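Local coordinates for Two-component system sensor histidine kinase (Bacteroides thetaiotaomicron, PDB 3OTT), which is a putative hybrid sensor that probably detects saccharides through this extracellular beta-propeller and beta-sandwich region and relays the signal by histidine autophosphorylation, at residues I409-Y423 and W433-D445. Numbering follows the deposited sequence.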
loop_
_atom_site.group_PDB
_atom_site.type_symbol
_atom_site.label_atom_id
_atom_site.label_comp_id
_atom_site.label_asym_id
_atom_site.label_seq_id
_atom_site.Cartn_x
_atom_site.Cartn_y
_atom_site.Cartn_z
ATOM N N ILE B 409 35.593 8.121 7.950
ATOM C CA ILE B 409 36.997 7.906 7.615
ATOM C C ILE B 409 37.572 9.094 6.851
ATOM O O ILE B 409 36.971 9.548 5.876
ATOM C CB ILE B 409 37.106 6.642 6.728
ATOM C CG1 ILE B 409 36.694 5.392 7.533
ATOM C CG2 ILE B 409 38.473 6.530 6.062
ATOM C CD1 ILE B 409 36.361 4.199 6.638
ATOM N N VAL B 410 38.718 9.603 7.289
ATOM C CA VAL B 410 39.398 10.697 6.603
ATOM C C VAL B 410 40.841 10.324 6.287
ATOM O O VAL B 410 41.375 9.424 6.912
ATOM C CB VAL B 410 39.392 12.006 7.420
ATOM C CG1 VAL B 410 37.952 12.464 7.706
ATOM C CG2 VAL B 410 40.153 11.848 8.698
ATOM N N ASP B 411 41.474 11.000 5.320
ATOM C CA ASP B 411 42.908 10.787 5.103
ATOM C C ASP B 411 43.727 11.419 6.241
ATOM O O ASP B 411 43.200 12.189 7.053
ATOM C CB ASP B 411 43.319 11.342 3.723
ATOM C CG ASP B 411 43.466 12.849 3.734
ATOM O OD1 ASP B 411 42.506 13.550 4.118
ATOM O OD2 ASP B 411 44.571 13.339 3.441
ATOM N N ASN B 412 45.018 11.134 6.292
ATOM C CA ASN B 412 45.898 11.697 7.360
ATOM C C ASN B 412 45.989 13.244 7.410
ATOM O O ASN B 412 46.212 13.799 8.486
ATOM C CB ASN B 412 47.328 11.108 7.280
ATOM C CG ASN B 412 48.028 11.446 5.981
ATOM O OD1 ASN B 412 47.664 10.942 4.935
ATOM N ND2 ASN B 412 49.015 12.341 6.038
ATOM N N THR B 413 45.822 13.927 6.268
ATOM C CA THR B 413 45.893 15.412 6.244
ATOM C C THR B 413 44.545 15.991 6.740
ATOM O O THR B 413 44.430 17.162 7.052
ATOM C CB THR B 413 46.170 16.016 4.802
ATOM O OG1 THR B 413 45.062 15.716 3.935
ATOM C CG2 THR B 413 47.482 15.514 4.155
ATOM N N GLY B 414 43.521 15.147 6.778
ATOM C CA GLY B 414 42.204 15.570 7.200
ATOM C C GLY B 414 41.391 16.266 6.131
ATOM O O GLY B 414 40.446 16.934 6.467
ATOM N N THR B 415 41.764 16.120 4.857
ATOM C CA THR B 415 41.181 16.891 3.741
ATOM C C THR B 415 40.081 16.112 3.007
ATOM O O THR B 415 39.066 16.649 2.611
ATOM C CB THR B 415 42.288 17.228 2.737
ATOM O OG1 THR B 415 43.336 17.901 3.428
ATOM C CG2 THR B 415 41.773 18.143 1.636
ATOM N N TYR B 416 40.304 14.822 2.817
ATOM C CA TYR B 416 39.408 14.005 2.069
ATOM C C TYR B 416 38.731 13.056 3.033
ATOM O O TYR B 416 39.275 12.700 4.084
ATOM C CB TYR B 416 40.182 13.222 1.014
ATOM C CG TYR B 416 41.067 14.089 0.141
ATOM C CD1 TYR B 416 42.436 13.872 0.108
ATOM C CD2 TYR B 416 40.513 15.107 -0.683
ATOM C CE1 TYR B 416 43.255 14.650 -0.684
ATOM C CE2 TYR B 416 41.314 15.898 -1.484
ATOM C CZ TYR B 416 42.696 15.666 -1.487
ATOM O OH TYR B 416 43.556 16.433 -2.276
ATOM N N ASN B 417 37.531 12.638 2.683
ATOM C CA ASN B 417 36.814 11.780 3.558
ATOM C C ASN B 417 36.002 10.811 2.714
ATOM O O ASN B 417 36.036 10.865 1.460
ATOM C CB ASN B 417 35.932 12.600 4.510
ATOM C CG ASN B 417 34.835 13.362 3.768
ATOM O OD1 ASN B 417 34.114 12.786 2.939
ATOM N ND2 ASN B 417 34.715 14.663 4.051
ATOM N N THR B 418 35.204 10.011 3.416
ATOM C CA THR B 418 34.522 8.869 2.857
ATOM C C THR B 418 32.983 9.051 2.755
ATOM O O THR B 418 32.247 8.104 2.513
ATOM C CB THR B 418 34.967 7.678 3.740
ATOM O OG1 THR B 418 34.955 6.486 3.003
ATOM C CG2 THR B 418 34.124 7.532 4.934
ATOM N N ASN B 419 32.492 10.277 2.918
ATOM C CA ASN B 419 31.043 10.583 2.859
ATOM C C ASN B 419 30.308 9.997 1.668
ATOM O O ASN B 419 29.238 9.420 1.822
ATOM C CB ASN B 419 30.810 12.104 2.825
ATOM C CG ASN B 419 31.023 12.752 4.176
ATOM O OD1 ASN B 419 31.145 12.066 5.222
ATOM N ND2 ASN B 419 31.082 14.101 4.176
ATOM N N TRP B 420 30.898 10.169 0.480
ATOM C CA TRP B 420 30.356 9.616 -0.749
ATOM C C TRP B 420 31.128 8.385 -1.200
ATOM O O TRP B 420 32.049 8.498 -1.969
ATOM C CB TRP B 420 30.344 10.696 -1.852
ATOM C CG TRP B 420 29.450 11.887 -1.510
ATOM C CD1 TRP B 420 28.490 11.950 -0.510
ATOM C CD2 TRP B 420 29.417 13.159 -2.176
ATOM N NE1 TRP B 420 27.872 13.171 -0.541
ATOM C CE2 TRP B 420 28.405 13.930 -1.553
ATOM C CE3 TRP B 420 30.124 13.713 -3.263
ATOM C CZ2 TRP B 420 28.095 15.250 -1.962
ATOM C CZ3 TRP B 420 29.813 15.030 -3.683
ATOM C CH2 TRP B 420 28.801 15.781 -3.023
ATOM N N THR B 421 30.725 7.218 -0.741
ATOM C CA THR B 421 31.381 5.946 -1.044
ATOM C C THR B 421 30.711 5.169 -2.157
ATOM O O THR B 421 29.497 4.980 -2.105
ATOM C CB THR B 421 31.480 5.063 0.254
ATOM O OG1 THR B 421 32.383 5.736 1.150
ATOM C CG2 THR B 421 32.133 3.668 -0.088
ATOM N N TYR B 422 31.488 4.731 -3.165
ATOM C CA TYR B 422 30.932 4.078 -4.368
ATOM C C TYR B 422 31.179 2.601 -4.397
ATOM O O TYR B 422 30.369 1.908 -4.998
ATOM C CB TYR B 422 31.468 4.667 -5.716
ATOM C CG TYR B 422 30.723 5.945 -6.067
ATOM C CD1 TYR B 422 30.753 7.047 -5.194
ATOM C CD2 TYR B 422 29.926 6.030 -7.223
ATOM C CE1 TYR B 422 30.031 8.234 -5.476
ATOM C CE2 TYR B 422 29.192 7.231 -7.508
ATOM C CZ TYR B 422 29.261 8.308 -6.630
ATOM O OH TYR B 422 28.577 9.470 -6.889
ATOM N N TYR B 423 32.274 2.130 -3.779
ATOM C CA TYR B 423 32.662 0.728 -3.896
ATOM C C TYR B 423 33.604 0.366 -2.762
ATOM O O TYR B 423 34.387 1.212 -2.251
ATOM C CB TYR B 423 33.360 0.470 -5.255
ATOM C CG TYR B 423 32.972 -0.785 -5.993
ATOM C CD1 TYR B 423 31.694 -0.917 -6.568
ATOM C CD2 TYR B 423 33.871 -1.836 -6.143
ATOM C CE1 TYR B 423 31.313 -2.069 -7.266
ATOM C CE2 TYR B 423 33.491 -2.999 -6.828
ATOM C CZ TYR B 423 32.217 -3.085 -7.394
ATOM O OH TYR B 423 31.837 -4.232 -8.055
ATOM N N TRP B 433 39.398 -1.682 0.995
ATOM C CA TRP B 433 39.725 -0.708 -0.082
ATOM C C TRP B 433 38.397 -0.002 -0.377
ATOM O O TRP B 433 37.385 -0.677 -0.632
ATOM C CB TRP B 433 40.244 -1.458 -1.322
ATOM C CG TRP B 433 41.696 -1.887 -1.174
ATOM C CD1 TRP B 433 42.212 -2.859 -0.326
ATOM C CD2 TRP B 433 42.820 -1.353 -1.890
ATOM N NE1 TRP B 433 43.570 -2.962 -0.497
ATOM C CE2 TRP B 433 43.970 -2.034 -1.432
ATOM C CE3 TRP B 433 42.954 -0.381 -2.898
ATOM C CZ2 TRP B 433 45.258 -1.749 -1.922
ATOM C CZ3 TRP B 433 44.242 -0.094 -3.402
ATOM C CH2 TRP B 433 45.372 -0.770 -2.903
ATOM N N ILE B 434 38.387 1.330 -0.287
ATOM C CA ILE B 434 37.148 2.104 -0.374
ATOM C C ILE B 434 37.278 3.172 -1.444
ATOM O O ILE B 434 38.171 4.001 -1.384
ATOM C CB ILE B 434 36.827 2.760 0.979
ATOM C CG1 ILE B 434 36.690 1.688 2.056
ATOM C CG2 ILE B 434 35.559 3.630 0.908
ATOM C CD1 ILE B 434 37.029 2.210 3.453
ATOM N N SER B 435 36.424 3.103 -2.454
ATOM C CA SER B 435 36.485 4.098 -3.482
ATOM C C SER B 435 35.425 5.159 -3.202
ATOM O O SER B 435 34.306 4.838 -2.816
ATOM C CB SER B 435 36.321 3.483 -4.885
ATOM O OG SER B 435 34.960 3.238 -5.214
ATOM N N THR B 436 35.787 6.403 -3.465
ATOM C CA THR B 436 34.972 7.547 -3.150
ATOM C C THR B 436 34.734 8.498 -4.385
ATOM O O THR B 436 35.459 8.473 -5.361
ATOM C CB THR B 436 35.751 8.264 -2.030
ATOM O OG1 THR B 436 35.581 7.506 -0.811
ATOM C CG2 THR B 436 35.263 9.571 -1.784
ATOM N N CYS B 437 33.737 9.366 -4.305
ATOM C CA CYS B 437 33.699 10.530 -5.148
ATOM C C CYS B 437 34.406 11.636 -4.330
ATOM O O CYS B 437 34.160 11.777 -3.113
ATOM C CB CYS B 437 32.234 10.897 -5.450
ATOM S SG CYS B 437 31.928 12.510 -6.263
ATOM N N LEU B 438 35.327 12.358 -4.942
ATOM C CA LEU B 438 36.032 13.497 -4.295
ATOM C C LEU B 438 37.194 13.171 -3.351
ATOM O O LEU B 438 38.091 13.998 -3.190
ATOM C CB LEU B 438 35.094 14.488 -3.578
ATOM C CG LEU B 438 34.138 15.412 -4.359
ATOM C CD1 LEU B 438 33.336 16.188 -3.264
ATOM C CD2 LEU B 438 34.843 16.395 -5.292
ATOM N N GLY B 439 37.216 11.981 -2.746
ATOM C CA GLY B 439 38.350 11.641 -1.886
ATOM C C GLY B 439 39.293 10.574 -2.419
ATOM O O GLY B 439 40.097 10.021 -1.682
ATOM N N GLY B 440 39.220 10.245 -3.692
ATOM C CA GLY B 440 40.061 9.151 -4.169
ATOM C C GLY B 440 39.757 7.787 -3.550
ATOM O O GLY B 440 38.598 7.454 -3.314
ATOM N N ILE B 441 40.809 6.977 -3.347
ATOM C CA ILE B 441 40.677 5.656 -2.716
ATOM C C ILE B 441 41.343 5.608 -1.313
ATOM O O ILE B 441 42.443 6.120 -1.080
ATOM C CB ILE B 441 41.313 4.545 -3.612
ATOM C CG1 ILE B 441 40.607 4.459 -4.987
ATOM C CG2 ILE B 441 41.310 3.175 -2.898
ATOM C CD1 ILE B 441 41.560 3.870 -6.111
ATOM N N PHE B 442 40.657 5.000 -0.374
ATOM C CA PHE B 442 41.191 4.833 0.981
ATOM C C PHE B 442 41.453 3.342 1.209
ATOM O O PHE B 442 40.634 2.473 0.796
ATOM C CB PHE B 442 40.157 5.297 2.030
ATOM C CG PHE B 442 39.804 6.753 1.920
ATOM C CD1 PHE B 442 38.859 7.217 0.989
ATOM C CD2 PHE B 442 40.401 7.674 2.763
ATOM C CE1 PHE B 442 38.536 8.623 0.906
ATOM C CE2 PHE B 442 40.108 9.069 2.654
ATOM C CZ PHE B 442 39.174 9.519 1.743
ATOM N N VAL B 443 42.579 3.050 1.858
ATOM C CA VAL B 443 42.930 1.701 2.249
ATOM C C VAL B 443 43.041 1.703 3.761
ATOM O O VAL B 443 43.865 2.457 4.302
ATOM C CB VAL B 443 44.234 1.265 1.631
ATOM C CG1 VAL B 443 44.555 -0.152 2.066
ATOM C CG2 VAL B 443 44.190 1.407 0.071
ATOM N N VAL B 444 42.170 0.933 4.424
ATOM C CA VAL B 444 41.981 0.979 5.872
ATOM C C VAL B 444 42.148 -0.406 6.516
ATOM O O VAL B 444 41.686 -1.437 5.981
ATOM C CB VAL B 444 40.550 1.468 6.193
ATOM C CG1 VAL B 444 40.140 1.161 7.635
ATOM C CG2 VAL B 444 40.383 3.000 5.911
ATOM N N ASP B 445 42.807 -0.443 7.655
ATOM C CA ASP B 445 42.939 -1.676 8.388
ATOM C C ASP B 445 41.567 -2.122 8.956
ATOM O O ASP B 445 41.011 -1.469 9.826
ATOM C CB ASP B 445 43.992 -1.535 9.482
ATOM C CG ASP B 445 44.249 -2.881 10.230
ATOM O OD1 ASP B 445 43.302 -3.440 10.836
ATOM O OD2 ASP B 445 45.397 -3.367 10.214
#
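Tyr422 and Tyr423 share Ser435 as their partner across a classic beta bulge, which joins strand 421-426 to its antiparallel neighbour, strand 431-436, in a blade of the propeller. Tyr422 N donates to Ser435 O (2.8 Å), and Ser435 N returns a bond to Tyr423 O. Two residues beyond Ser435, Cys437 N donates to Trp420 O (3.0 Å). With SG anti to the backbone N (chi1 170°), Cys437 sets its sulfur at the edge of the Trp420 six-membered ring, SG to CE3 3.7 Å, while its CB packs on CE1 of Tyr422 (3.5 Å). Leu438 runs alongside the indole, pointing the same way. On the sheet face bearing Thr421 and Thr436, Thr421 lies obliquely across Ile434, CG2 to CG2 3.6 Å, and its OG1 donates to Thr418 O (2.7 Å), tying the strand to the loop residue Thr418. A valine in place of Thr421 would probably leave Thr418 O without this donor and the loop before the strand less firmly held. Farther along, the Phe442 ring has Asp411 N at its edge, in plane, and Tyr416 CB near CZ; Ile409 meets Ile434 tip to tip, CD1 to CD1 3.8 Å. Behind this, Asp411 OD1 accepts from Thr415 N and Tyr416 N, holding the loop beside Phe442. Ile394, on strand 393-398 of the blade that also carries Ile409, packs on Ile409 and reaches across to Thr421 and Ile434 of the next blade, whereas Arg131 of the second subunit packs on Trp420 and Cys437. The contact thus unites an apolar seam between blades with a sulfur-aromatic patch at the dimer interface, while Thr436 OG1 is buried without a polar partner.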